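Aminopeptidase, putative (PDB 5NSM) probably removes amino-terminal residues, leucine among them, from peptides as a hexameric M17-family metallo-aminopeptidase with two manganese ions in its active site. Local coordinates at residues R211-P216 / M309-G314; S285-G290 / D380-A385; V292-G297 / A342-G347; K349-D354 / I368-E373. All coordinates share one frame; numbering follows the deposited sequence.

Interaction 1: residues R211-P216 / M309-G314; sequences RLVDAP and MKHDMG. With MN (manganese (II) ion), chain O.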
loop_
_atom_site.group_PDB
_atom_site.type_symbol
_atom_site.label_atom_id
_atom_site.label_comp_id
_atom_site.label_asym_id
_atom_site.label_seq_id
_atom_site.Cartn_x
_atom_site.Cartn_y
_atom_site.Cartn_z
ATOM N N ARG A 211 10.868 -20.953 -27.242
ATOM C CA ARG A 211 11.693 -19.879 -27.826
ATOM C C ARG A 211 10.911 -18.572 -27.955
ATOM O O ARG A 211 11.412 -17.488 -27.650
ATOM C CB ARG A 211 12.227 -20.286 -29.211
ATOM C CG ARG A 211 13.239 -19.305 -29.786
ATOM C CD ARG A 211 13.831 -19.782 -31.112
ATOM N NE ARG A 211 14.801 -18.802 -31.606
ATOM C CZ ARG A 211 16.022 -18.617 -31.119
ATOM N NH1 ARG A 211 16.494 -19.391 -30.143
ATOM N NH2 ARG A 211 16.769 -17.633 -31.600
ATOM N N LEU A 212 9.711 -18.691 -28.480
ATOM C CA LEU A 212 8.821 -17.519 -28.711
ATOM C C LEU A 212 8.424 -16.861 -27.392
ATOM O O LEU A 212 8.388 -15.658 -27.267
ATOM C CB LEU A 212 7.557 -17.916 -29.461
ATOM C CG LEU A 212 7.771 -18.437 -30.894
ATOM C CD1 LEU A 212 6.494 -19.062 -31.425
ATOM C CD2 LEU A 212 8.246 -17.333 -31.833
ATOM N N VAL A 213 8.194 -17.684 -26.398
ATOM C CA VAL A 213 7.790 -17.210 -25.074
ATOM C C VAL A 213 8.970 -16.580 -24.292
ATOM O O VAL A 213 8.826 -15.549 -23.641
ATOM C CB VAL A 213 7.066 -18.321 -24.292
ATOM C CG1 VAL A 213 6.682 -17.876 -22.885
ATOM C CG2 VAL A 213 5.807 -18.729 -25.027
ATOM N N ASP A 214 10.113 -17.236 -24.345
ATOM C CA ASP A 214 11.349 -16.757 -23.682
ATOM C C ASP A 214 11.832 -15.461 -24.258
ATOM O O ASP A 214 12.413 -14.645 -23.571
ATOM C CB ASP A 214 12.512 -17.741 -23.851
ATOM C CG ASP A 214 12.538 -18.848 -22.812
ATOM O OD1 ASP A 214 12.078 -18.649 -21.670
ATOM O OD2 ASP A 214 13.069 -19.933 -23.139
ATOM N N ALA A 215 11.598 -15.271 -25.536
ATOM C CA ALA A 215 12.158 -14.095 -26.238
ATOM C C ALA A 215 11.646 -12.785 -25.633
ATOM O O ALA A 215 10.455 -12.644 -25.389
ATOM C CB ALA A 215 11.848 -14.140 -27.723
ATOM N N PRO A 216 12.548 -11.814 -25.445
ATOM C CA PRO A 216 12.112 -10.531 -24.938
ATOM C C PRO A 216 11.284 -9.789 -25.967
ATOM O O PRO A 216 11.434 -10.026 -27.162
ATOM C CB PRO A 216 13.423 -9.818 -24.655
ATOM C CG PRO A 216 14.347 -10.353 -25.687
ATOM C CD PRO A 216 13.978 -11.797 -25.783
ATOM N N MET A 309 6.013 -10.331 -18.246
ATOM C CA MET A 309 4.808 -10.093 -19.070
ATOM C C MET A 309 5.070 -10.263 -20.581
ATOM O O MET A 309 4.167 -10.237 -21.384
ATOM C CB MET A 309 4.167 -8.755 -18.779
ATOM C CG MET A 309 3.392 -8.730 -17.449
ATOM S SD MET A 309 2.095 -9.976 -17.305
ATOM C CE MET A 309 2.864 -11.046 -16.104
ATOM N N LYS A 310 6.321 -10.501 -20.934
ATOM C CA LYS A 310 6.682 -11.069 -22.256
ATOM C C LYS A 310 6.060 -12.469 -22.492
ATOM O O LYS A 310 5.920 -12.896 -23.623
ATOM C CB LYS A 310 8.203 -11.187 -22.429
ATOM C CG LYS A 310 8.843 -12.265 -21.575
ATOM C CD LYS A 310 10.350 -12.336 -21.745
ATOM C CE LYS A 310 10.945 -13.355 -20.777
ATOM N NZ LYS A 310 12.369 -13.654 -21.033
ATOM N N HIS A 311 5.764 -13.170 -21.413
ATOM C CA HIS A 311 5.087 -14.469 -21.472
ATOM C C HIS A 311 3.608 -14.372 -21.836
ATOM O O HIS A 311 2.955 -15.389 -22.021
ATOM C CB HIS A 311 5.178 -15.225 -20.145
ATOM C CG HIS A 311 6.565 -15.566 -19.712
ATOM N ND1 HIS A 311 6.870 -15.875 -18.410
ATOM C CD2 HIS A 311 7.734 -15.625 -20.394
ATOM C CE1 HIS A 311 8.160 -16.122 -18.307
ATOM N NE2 HIS A 311 8.711 -15.975 -19.499
ATOM N N ASP A 312 3.087 -13.153 -21.955
ATOM C CA ASP A 312 1.625 -12.940 -22.161
ATOM C C ASP A 312 1.136 -13.327 -23.583
ATOM O O ASP A 312 -0.016 -13.173 -23.917
ATOM C CB ASP A 312 1.179 -11.495 -21.801
ATOM C CG ASP A 312 -0.186 -11.451 -21.141
ATOM O OD1 ASP A 312 -0.554 -12.462 -20.511
ATOM O OD2 ASP A 312 -0.925 -10.418 -21.208
ATOM N N MET A 313 2.056 -13.817 -24.398
ATOM C CA MET A 313 1.729 -14.342 -25.720
ATOM C C MET A 313 1.807 -15.874 -25.759
ATOM O O MET A 313 1.859 -16.475 -26.821
ATOM C CB MET A 313 2.577 -13.676 -26.815
ATOM C CG MET A 313 4.047 -13.446 -26.512
ATOM S SD MET A 313 4.914 -14.936 -26.047
ATOM C CE MET A 313 4.910 -15.829 -27.602
ATOM N N GLY A 314 1.871 -16.482 -24.587
ATOM C CA GLY A 314 2.076 -17.926 -24.461
ATOM C C GLY A 314 0.950 -18.761 -25.064
ATOM O O GLY A 314 1.162 -19.874 -25.505
HETATM MN MN MN O . -2.537 -9.936 -20.283
HETATM O O HOH W 1 11.592 -16.385 -19.944
HETATM O O HOH W 2 -1.816 -11.024 -18.703
#

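Interaction 2: residues S285-G290 / D380-A385; sequences SLVGKG and DGVFHA. With MN (manganese (II) ion), chain O.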
loop_
_atom_site.group_PDB
_atom_site.type_symbol
_atom_site.label_atom_id
_atom_site.label_comp_id
_atom_site.label_asym_id
_atom_site.label_seq_id
_atom_site.Cartn_x
_atom_site.Cartn_y
_atom_site.Cartn_z
ATOM N N SER A 285 -11.322 -24.637 -34.690
ATOM C CA SER A 285 -10.767 -23.266 -34.742
ATOM C C SER A 285 -10.005 -22.967 -33.466
ATOM O O SER A 285 -10.544 -23.038 -32.384
ATOM C CB SER A 285 -11.853 -22.235 -34.928
ATOM O OG SER A 285 -12.323 -22.191 -36.268
ATOM N N LEU A 286 -8.727 -22.699 -33.617
ATOM C CA LEU A 286 -7.881 -22.291 -32.517
ATOM C C LEU A 286 -7.789 -20.768 -32.463
ATOM O O LEU A 286 -7.684 -20.102 -33.481
ATOM C CB LEU A 286 -6.472 -22.855 -32.640
ATOM C CG LEU A 286 -6.341 -24.358 -32.914
ATOM C CD1 LEU A 286 -4.885 -24.709 -33.191
ATOM C CD2 LEU A 286 -6.874 -25.166 -31.750
ATOM N N VAL A 287 -7.801 -20.235 -31.254
ATOM C CA VAL A 287 -7.662 -18.787 -31.023
ATOM C C VAL A 287 -6.717 -18.545 -29.857
ATOM O O VAL A 287 -6.907 -19.076 -28.790
ATOM C CB VAL A 287 -9.012 -18.147 -30.721
ATOM C CG1 VAL A 287 -8.890 -16.634 -30.608
ATOM C CG2 VAL A 287 -10.025 -18.504 -31.803
ATOM N N GLY A 288 -5.678 -17.756 -30.087
ATOM C CA GLY A 288 -4.648 -17.525 -29.066
ATOM C C GLY A 288 -4.419 -16.074 -28.698
ATOM O O GLY A 288 -4.341 -15.203 -29.560
ATOM N N LYS A 289 -4.289 -15.842 -27.403
ATOM C CA LYS A 289 -3.962 -14.497 -26.845
ATOM C C LYS A 289 -2.496 -14.250 -27.128
ATOM O O LYS A 289 -1.631 -14.895 -26.561
ATOM C CB LYS A 289 -4.241 -14.395 -25.329
ATOM C CG LYS A 289 -3.842 -13.076 -24.655
ATOM C CD LYS A 289 -4.006 -13.074 -23.139
ATOM C CE LYS A 289 -3.497 -11.762 -22.522
ATOM N NZ LYS A 289 -3.422 -11.569 -21.042
ATOM N N GLY A 290 -2.238 -13.331 -28.035
ATOM C CA GLY A 290 -0.861 -12.961 -28.406
ATOM C C GLY A 290 -0.469 -11.569 -27.930
ATOM O O GLY A 290 -0.088 -10.720 -28.701
ATOM N N ASP A 380 -12.776 -10.667 -30.024
ATOM C CA ASP A 380 -12.681 -10.437 -31.490
ATOM C C ASP A 380 -12.174 -11.697 -32.227
ATOM O O ASP A 380 -12.651 -12.036 -33.290
ATOM C CB ASP A 380 -11.784 -9.247 -31.819
ATOM C CG ASP A 380 -12.517 -7.928 -31.759
ATOM O OD1 ASP A 380 -13.764 -7.916 -31.644
ATOM O OD2 ASP A 380 -11.851 -6.882 -31.839
ATOM N N GLY A 381 -11.214 -12.365 -31.616
ATOM C CA GLY A 381 -10.636 -13.603 -32.178
ATOM C C GLY A 381 -11.673 -14.703 -32.377
ATOM O O GLY A 381 -11.758 -15.288 -33.443
ATOM N N VAL A 382 -12.466 -14.980 -31.343
ATOM C CA VAL A 382 -13.446 -16.072 -31.410
ATOM C C VAL A 382 -14.606 -15.727 -32.331
ATOM O O VAL A 382 -15.208 -16.610 -32.921
ATOM C CB VAL A 382 -13.972 -16.548 -30.024
ATOM C CG1 VAL A 382 -12.823 -17.036 -29.156
ATOM C CG2 VAL A 382 -14.796 -15.467 -29.329
ATOM N N PHE A 383 -14.959 -14.451 -32.402
ATOM C CA PHE A 383 -16.028 -14.026 -33.330
ATOM C C PHE A 383 -15.537 -14.181 -34.769
ATOM O O PHE A 383 -16.244 -14.674 -35.636
ATOM C CB PHE A 383 -16.510 -12.602 -33.143
ATOM C CG PHE A 383 -17.747 -12.276 -33.977
ATOM C CD1 PHE A 383 -19.020 -12.598 -33.529
ATOM C CD2 PHE A 383 -17.624 -11.655 -35.225
ATOM C CE1 PHE A 383 -20.150 -12.313 -34.297
ATOM C CE2 PHE A 383 -18.745 -11.360 -35.990
ATOM C CZ PHE A 383 -20.009 -11.696 -35.527
ATOM N N HIS A 384 -14.299 -13.784 -34.983
ATOM C CA HIS A 384 -13.639 -14.012 -36.276
ATOM C C HIS A 384 -13.733 -15.492 -36.666
ATOM O O HIS A 384 -14.168 -15.843 -37.762
ATOM C CB HIS A 384 -12.185 -13.572 -36.248
ATOM C CG HIS A 384 -11.523 -13.636 -37.596
ATOM N ND1 HIS A 384 -11.753 -12.700 -38.587
ATOM C CD2 HIS A 384 -10.629 -14.515 -38.107
ATOM C CE1 HIS A 384 -11.033 -13.010 -39.648
ATOM N NE2 HIS A 384 -10.332 -14.098 -39.377
ATOM N N ALA A 385 -13.281 -16.344 -35.762
ATOM C CA ALA A 385 -13.221 -17.797 -36.035
ATOM C C ALA A 385 -14.574 -18.397 -36.309
ATOM O O ALA A 385 -14.711 -19.293 -37.131
ATOM C CB ALA A 385 -12.547 -18.534 -34.892
HETATM MN MN MN O . -2.537 -9.936 -20.283
HETATM O O HOH W 2 -1.816 -11.024 -18.703
#

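Interaction 3: residues V292-G297 / A342-G347; sequences VYDCGG and AENAIG. With MN (manganese (II) ion), chain O; MN (manganese (II) ion), chain N.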
loop_
_atom_site.group_PDB
_atom_site.type_symbol
_atom_site.label_atom_id
_atom_site.label_comp_id
_atom_site.label_asym_id
_atom_site.label_seq_id
_atom_site.Cartn_x
_atom_site.Cartn_y
_atom_site.Cartn_z
ATOM N N VAL A 292 2.013 -9.610 -26.751
ATOM C CA VAL A 292 3.473 -9.616 -26.889
ATOM C C VAL A 292 4.188 -8.978 -25.679
ATOM O O VAL A 292 5.288 -9.359 -25.285
ATOM C CB VAL A 292 3.713 -8.990 -28.268
ATOM C CG1 VAL A 292 4.802 -8.000 -28.275
ATOM C CG2 VAL A 292 3.931 -10.105 -29.282
ATOM N N TYR A 293 3.517 -7.996 -25.113
ATOM C CA TYR A 293 3.866 -7.444 -23.800
ATOM C C TYR A 293 2.646 -6.739 -23.182
ATOM O O TYR A 293 1.958 -5.999 -23.862
ATOM C CB TYR A 293 5.030 -6.470 -23.902
ATOM C CG TYR A 293 5.665 -6.072 -22.588
ATOM C CD1 TYR A 293 6.426 -6.971 -21.852
ATOM C CD2 TYR A 293 5.518 -4.791 -22.082
ATOM C CE1 TYR A 293 7.014 -6.607 -20.646
ATOM C CE2 TYR A 293 6.127 -4.412 -20.882
ATOM C CZ TYR A 293 6.870 -5.324 -20.170
ATOM O OH TYR A 293 7.464 -4.966 -18.991
ATOM N N ASP A 294 2.386 -7.056 -21.914
ATOM C CA ASP A 294 1.212 -6.566 -21.132
ATOM C C ASP A 294 1.765 -5.636 -20.081
ATOM O O ASP A 294 2.142 -6.072 -19.003
ATOM C CB ASP A 294 0.400 -7.744 -20.486
ATOM C CG ASP A 294 -1.004 -7.347 -19.986
ATOM O OD1 ASP A 294 -1.276 -6.141 -20.074
ATOM O OD2 ASP A 294 -1.852 -8.223 -19.507
ATOM N N CYS A 295 1.896 -4.365 -20.417
ATOM C CA CYS A 295 2.294 -3.358 -19.394
ATOM C C CYS A 295 1.100 -2.965 -18.500
ATOM O O CYS A 295 1.264 -2.345 -17.469
ATOM C CB CYS A 295 2.941 -2.113 -20.011
ATOM S SG CYS A 295 1.841 -0.784 -20.529
ATOM N N GLY A 296 -0.087 -3.352 -18.933
ATOM C CA GLY A 296 -1.339 -3.016 -18.254
ATOM C C GLY A 296 -2.141 -1.900 -18.918
ATOM O O GLY A 296 -3.322 -1.690 -18.618
ATOM N N GLY A 297 -1.492 -1.200 -19.832
ATOM C CA GLY A 297 -2.055 0.016 -20.432
ATOM C C GLY A 297 -2.119 1.118 -19.385
ATOM O O GLY A 297 -1.293 1.177 -18.477
ATOM N N ALA A 342 -1.091 -8.184 -30.204
ATOM C CA ALA A 342 -1.056 -6.783 -29.795
ATOM C C ALA A 342 -0.079 -6.589 -28.658
ATOM O O ALA A 342 0.208 -7.510 -27.904
ATOM C CB ALA A 342 -2.452 -6.303 -29.386
ATOM N N GLU A 343 0.440 -5.377 -28.561
ATOM C CA GLU A 343 1.138 -4.953 -27.344
ATOM C C GLU A 343 0.160 -4.069 -26.596
ATOM O O GLU A 343 -0.376 -3.133 -27.151
ATOM C CB GLU A 343 2.458 -4.235 -27.610
ATOM C CG GLU A 343 3.129 -3.751 -26.322
ATOM C CD GLU A 343 4.532 -3.200 -26.476
ATOM O OE1 GLU A 343 4.974 -2.907 -27.604
ATOM O OE2 GLU A 343 5.226 -3.069 -25.444
ATOM N N ASN A 344 -0.020 -4.371 -25.326
ATOM C CA ASN A 344 -0.798 -3.527 -24.424
ATOM C C ASN A 344 0.127 -2.467 -23.847
ATOM O O ASN A 344 0.756 -2.643 -22.802
ATOM C CB ASN A 344 -1.468 -4.330 -23.313
ATOM C CG ASN A 344 -2.611 -3.582 -22.635
ATOM O OD1 ASN A 344 -3.081 -2.537 -23.116
ATOM N ND2 ASN A 344 -3.052 -4.100 -21.505
ATOM N N ALA A 345 0.155 -1.337 -24.534
ATOM C CA ALA A 345 1.129 -0.252 -24.257
ATOM C C ALA A 345 0.485 0.955 -23.620
ATOM O O ALA A 345 -0.730 1.102 -23.578
ATOM C CB ALA A 345 1.850 0.160 -25.532
ATOM N N ILE A 346 1.332 1.830 -23.126
ATOM C CA ILE A 346 0.873 3.055 -22.460
ATOM C C ILE A 346 1.366 4.265 -23.247
ATOM O O ILE A 346 2.548 4.372 -23.580
ATOM C CB ILE A 346 1.269 3.127 -20.957
ATOM C CG1 ILE A 346 0.592 4.331 -20.295
ATOM C CG2 ILE A 346 2.765 3.182 -20.771
ATOM C CD1 ILE A 346 0.583 4.270 -18.790
ATOM N N GLY A 347 0.446 5.176 -23.521
ATOM C CA GLY A 347 0.790 6.418 -24.234
ATOM C C GLY A 347 -0.419 7.269 -24.548
ATOM O O GLY A 347 -1.505 6.972 -24.096
HETATM MN MN MN O . -2.537 -9.936 -20.283
HETATM MN MN MN N . -3.420 -7.567 -18.515
HETATM O O HOH W 2 -1.816 -11.024 -18.703
#

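Interaction 4: residues K349-D354 / I368-E373; sequences KSYRND and INTDAE. With MN (manganese (II) ion), chain N; MN (manganese (II) ion), chain O.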
loop_
_atom_site.group_PDB
_atom_site.type_symbol
_atom_site.label_atom_id
_atom_site.label_comp_id
_atom_site.label_asym_id
_atom_site.label_seq_id
_atom_site.Cartn_x
_atom_site.Cartn_y
_atom_site.Cartn_z
ATOM N N LYS A 349 -2.249 7.424 -27.194
ATOM C CA LYS A 349 -3.334 6.725 -27.947
ATOM C C LYS A 349 -3.955 5.556 -27.198
ATOM O O LYS A 349 -4.810 4.854 -27.704
ATOM C CB LYS A 349 -2.825 6.254 -29.290
ATOM C CG LYS A 349 -2.278 7.377 -30.148
ATOM C CD LYS A 349 -2.428 7.076 -31.634
ATOM C CE LYS A 349 -1.399 6.075 -32.120
ATOM N NZ LYS A 349 -1.941 5.289 -33.283
ATOM N N SER A 350 -3.493 5.364 -25.966
ATOM C CA SER A 350 -3.986 4.302 -25.069
ATOM C C SER A 350 -5.494 4.311 -24.968
ATOM O O SER A 350 -6.117 5.353 -24.764
ATOM C CB SER A 350 -3.420 4.436 -23.665
ATOM O OG SER A 350 -2.190 3.744 -23.544
ATOM N N TYR A 351 -6.080 3.134 -25.098
ATOM C CA TYR A 351 -7.498 2.977 -24.768
ATOM C C TYR A 351 -7.652 3.155 -23.235
ATOM O O TYR A 351 -6.763 2.859 -22.470
ATOM C CB TYR A 351 -8.112 1.681 -25.315
ATOM C CG TYR A 351 -7.934 0.397 -24.516
ATOM C CD1 TYR A 351 -6.681 -0.054 -24.096
ATOM C CD2 TYR A 351 -9.036 -0.414 -24.247
ATOM C CE1 TYR A 351 -6.549 -1.262 -23.409
ATOM C CE2 TYR A 351 -8.900 -1.617 -23.559
ATOM C CZ TYR A 351 -7.659 -2.039 -23.147
ATOM O OH TYR A 351 -7.589 -3.217 -22.450
ATOM N N ARG A 352 -8.795 3.681 -22.848
ATOM C CA ARG A 352 -8.955 4.204 -21.511
ATOM C C ARG A 352 -9.877 3.406 -20.652
ATOM O O ARG A 352 -10.713 2.683 -21.133
ATOM C CB ARG A 352 -9.495 5.632 -21.558
ATOM C CG ARG A 352 -8.673 6.584 -22.396
ATOM C CD ARG A 352 -9.403 7.902 -22.449
ATOM N NE ARG A 352 -8.810 8.857 -23.371
ATOM C CZ ARG A 352 -9.105 8.958 -24.665
ATOM N NH1 ARG A 352 -8.487 9.876 -25.383
ATOM N NH2 ARG A 352 -9.994 8.140 -25.245
ATOM N N ASN A 353 -9.668 3.581 -19.356
ATOM C CA ASN A 353 -10.603 3.119 -18.321
ATOM C C ASN A 353 -11.784 4.081 -18.325
ATOM O O ASN A 353 -11.738 5.125 -17.712
ATOM C CB ASN A 353 -9.945 3.089 -16.925
ATOM C CG ASN A 353 -8.671 2.262 -16.894
ATOM O OD1 ASN A 353 -8.705 1.048 -17.104
ATOM N ND2 ASN A 353 -7.537 2.919 -16.658
ATOM N N ASP A 354 -12.797 3.703 -19.070
ATOM C CA ASP A 354 -14.051 4.511 -19.404
ATOM C C ASP A 354 -14.441 4.408 -20.883
ATOM O O ASP A 354 -15.554 4.725 -21.233
ATOM C CB ASP A 354 -13.945 6.017 -19.086
ATOM C CG ASP A 354 -14.300 6.342 -17.658
ATOM O OD1 ASP A 354 -14.808 5.459 -16.940
ATOM O OD2 ASP A 354 -14.010 7.471 -17.235
ATOM N N ILE A 368 -13.506 -1.039 -17.926
ATOM C CA ILE A 368 -13.326 -0.721 -16.503
ATOM C C ILE A 368 -11.847 -0.706 -16.136
ATOM O O ILE A 368 -11.406 0.115 -15.325
ATOM C CB ILE A 368 -14.007 -1.757 -15.580
ATOM C CG1 ILE A 368 -15.495 -1.874 -15.882
ATOM C CG2 ILE A 368 -13.811 -1.420 -14.096
ATOM C CD1 ILE A 368 -16.274 -0.587 -15.761
ATOM N N ASN A 369 -11.120 -1.642 -16.716
ATOM C CA ASN A 369 -9.699 -1.825 -16.457
ATOM C C ASN A 369 -8.977 -2.310 -17.711
ATOM O O ASN A 369 -9.219 -3.383 -18.193
ATOM C CB ASN A 369 -9.509 -2.806 -15.299
ATOM C CG ASN A 369 -8.086 -2.866 -14.784
ATOM O OD1 ASN A 369 -7.144 -3.038 -15.538
ATOM N ND2 ASN A 369 -7.930 -2.654 -13.478
ATOM N N THR A 370 -8.050 -1.506 -18.183
ATOM C CA THR A 370 -7.309 -1.770 -19.424
ATOM C C THR A 370 -6.367 -2.961 -19.338
ATOM O O THR A 370 -5.873 -3.427 -20.345
ATOM C CB THR A 370 -6.456 -0.570 -19.857
ATOM O OG1 THR A 370 -5.525 -0.213 -18.826
ATOM C CG2 THR A 370 -7.342 0.607 -20.184
ATOM N N ASP A 371 -6.099 -3.407 -18.123
ATOM C CA ASP A 371 -5.193 -4.542 -17.861
ATOM C C ASP A 371 -5.873 -5.916 -17.963
ATOM O O ASP A 371 -5.182 -6.959 -17.955
ATOM C CB ASP A 371 -4.514 -4.449 -16.512
ATOM C CG ASP A 371 -3.333 -5.382 -16.401
ATOM O OD1 ASP A 371 -2.903 -6.024 -17.430
ATOM O OD2 ASP A 371 -2.803 -5.458 -15.289
ATOM N N ALA A 372 -7.187 -5.858 -18.108
ATOM C CA ALA A 372 -8.045 -6.986 -18.550
ATOM C C ALA A 372 -8.271 -6.913 -20.075
ATOM O O ALA A 372 -9.379 -6.887 -20.583
ATOM C CB ALA A 372 -9.370 -6.970 -17.820
ATOM N N GLU A 373 -7.157 -6.927 -20.766
ATOM C CA GLU A 373 -7.062 -6.746 -22.239
ATOM C C GLU A 373 -7.250 -8.056 -23.036
ATOM O O GLU A 373 -7.643 -8.049 -24.168
ATOM C CB GLU A 373 -5.698 -6.135 -22.581
ATOM C CG GLU A 373 -4.494 -7.079 -22.667
ATOM C CD GLU A 373 -3.994 -7.726 -21.367
ATOM O OE1 GLU A 373 -3.339 -8.833 -21.489
ATOM O OE2 GLU A 373 -4.128 -7.107 -20.254
HETATM MN MN MN N . -3.420 -7.567 -18.515
HETATM MN MN MN O . -2.537 -9.936 -20.283
HETATM O O HOH W 2 -1.816 -11.024 -18.703
#

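Interaction 1: residues R211-P216 / M309-G314
The imidazole of His311 turns an edge to the last turn of helix 196-214: Val213 O lies in the ring plane 3.4 Å from His311 CD2, and a water sits at the same rim, 2.9 Å from His311 NE2. Val213 CG1 touches the ring carbon CD2 as well, the two side chains crossing at about a right angle, while Phe501 brings a second ring against the imidazole. The water is shared, donating to Asp214 OD1 and accepting from Lys310 NZ. Lys310 runs out extended beyond CG along the carbonyls of the helix end until NZ reaches Asp214 O at 2.7 Å, tilted 23° from the carbonyl plane. The Asp214 carboxylate is hydrogen-bonded to His163 and to the backbone N of Ala506, and it meets the lysine through the water. Met313 folds back at chi2 and chi3, which lays its CE against Leu212 CB (3.8 Å) and near Val213 CG2. One residue earlier, Asp312 points the other way and binds a manganese ion through OD2 at 1.9 Å. The segment whose lysine bonds to the end of helix 196-214 thus also carries a ligand of the dinuclear manganese site of the M17 fold.

Interaction 2: residues S285-G290 / D380-A385
Val287, on strand 283-291, packs against helix 374-387 with both of its methyl groups. With CG1 anti to the backbone N (chi1 -175°), that branch lies directly on the backbone of Gly381, which has no side chain, close to its CA and 3.8 Å from Gly381 C, while CG2 reaches Ala385 CB at 4.0 Å and Val382 CG1 at 4.1 Å. One turn along the helix, Ala385 CB meets Ser285 CB at 3.8 Å. The serine turns OG anti to its carbonyl carbon (chi1 -77°), and the hydroxyl is hydrogen-bonded to Ser336 on neighbouring strand 334-344. Strand and helix run nearly antiparallel, at 162°, with their axes 8.3 Å apart. Farther along the strand, Lys289 is extended through all four torsions and carries NZ to a manganese ion at 2.0 Å. Small residues thus let the helix lie close on the sheet of the catalytic domain. Contact between the two segments is essentially apolar, made by methyl groups, the serine CB and helix backbone, whereas the same strand delivers a nitrogen ligand to the metal.

Interaction 3: residues V292-G297 / A342-G347
Parallel pairing of strand 293-294 with the end of strand 334-344 forms part of the dinuclear metal site of this M17 aminopeptidase, and Asp294 supplies an oxygen that bridges the ions: its OD2 binds both manganese ions at 2.0 Å. The backbones are joined by a ladder in which Val292 N donates to Ala342 O, Asn344 N to Tyr293 O at 3.0 Å, and Cys295 N to Asn344 O. Asp294 and Asn344 leave the same face of the sheet side by side, both with CG anti to the backbone N (chi1 -165° and -162°). This common posture brings Asn344 ND2 to Asp294 OD1 at 3.1 Å, on the syn side of the carboxylate but 33° out of its plane; Asn344 ND2 also donates to Thr370 O. On the other face Tyr293 and Glu343 likewise run together, with ring and carboxylate planes nearly perpendicular and Glu343 OE2 3.7 Å from Tyr293 CB. Their polar ends serve the oligomer, Glu343 in a salt bridge with Arg352 of a second subunit and Tyr293 OH hydrogen-bonded to Asn353 O of that subunit. Beyond the strands, Ile346 places CD1 3.6 Å from Gly297 O, and Gly297 CA makes a C-H...O contact with Ala345 O. The two oxygens of Asp294 thus divide their work: one is shared by two cations, the other takes the amide N-H of Asn344 and, weakly, Gly296 N, which should fix the rotation of the carboxylate and so the position of the metal bridge.

Interaction 4: residues K349-D354 / I368-E373
Tyr351 places CG between its backbone N and carbonyl carbon (chi1 83°), swinging the phenol across to Thr370, whose CG2 rises to meet it. These residues belong to two loops of the catalytic domain, the second containing a type I beta turn from Asn369 to Ala372 that includes the metal ligand Asp371 and leads into Glu373. Thr370 CG2 lies over one face of the tyrosine ring, 3.9 Å from its centroid and 16° off the normal, a CH-pi contact. At the far end of the ring, Tyr351 OH donates to Thr370 O at 2.7 Å. Asn353 OD1 accepts from Thr370 N at 2.8 Å, nearly in line with its own C=O but bent at the hydrogen (140°). Both backbone polar atoms of Thr370 are therefore engaged by the opposing loop, while its OG1 is hydrogen-bonded to Gly296 O and Ala299 N. Asn369 OD1 accepts from Asp371 N, an Asx turn within the beta turn. Metal ligands follow directly: Asp371 gives one manganese ion its carbonyl oxygen as well as OD1, and the Glu373 carboxylate spans the pair, OE1 on one ion at 1.8 Å and OE2 on the other at 1.9 Å.

Overall arrangement
All four contacts converge on one manganese ion, which takes Asp312 from interaction 1, Lys289 from interaction 2, Asp294 from interaction 3 and Glu373 from interaction 4, together with a water. The second manganese ion draws on interactions 3 and 4 alone, whose centres are about 10 Å apart. Around the first ion, Lys289 NZ lies 2.8 Å from Asp312 OD2 and from Glu373 OE1, its fellow ligands, although the centres of interaction 2 and of interactions 1 and 4 are about 19 and 20 Å apart. Interactions 2 and 3 also share the sheet, through Gly290 O and Ala342 N. Neighbouring subunits meet interactions 1, 3 and 4, whereas interaction 2 is touched by no other chain.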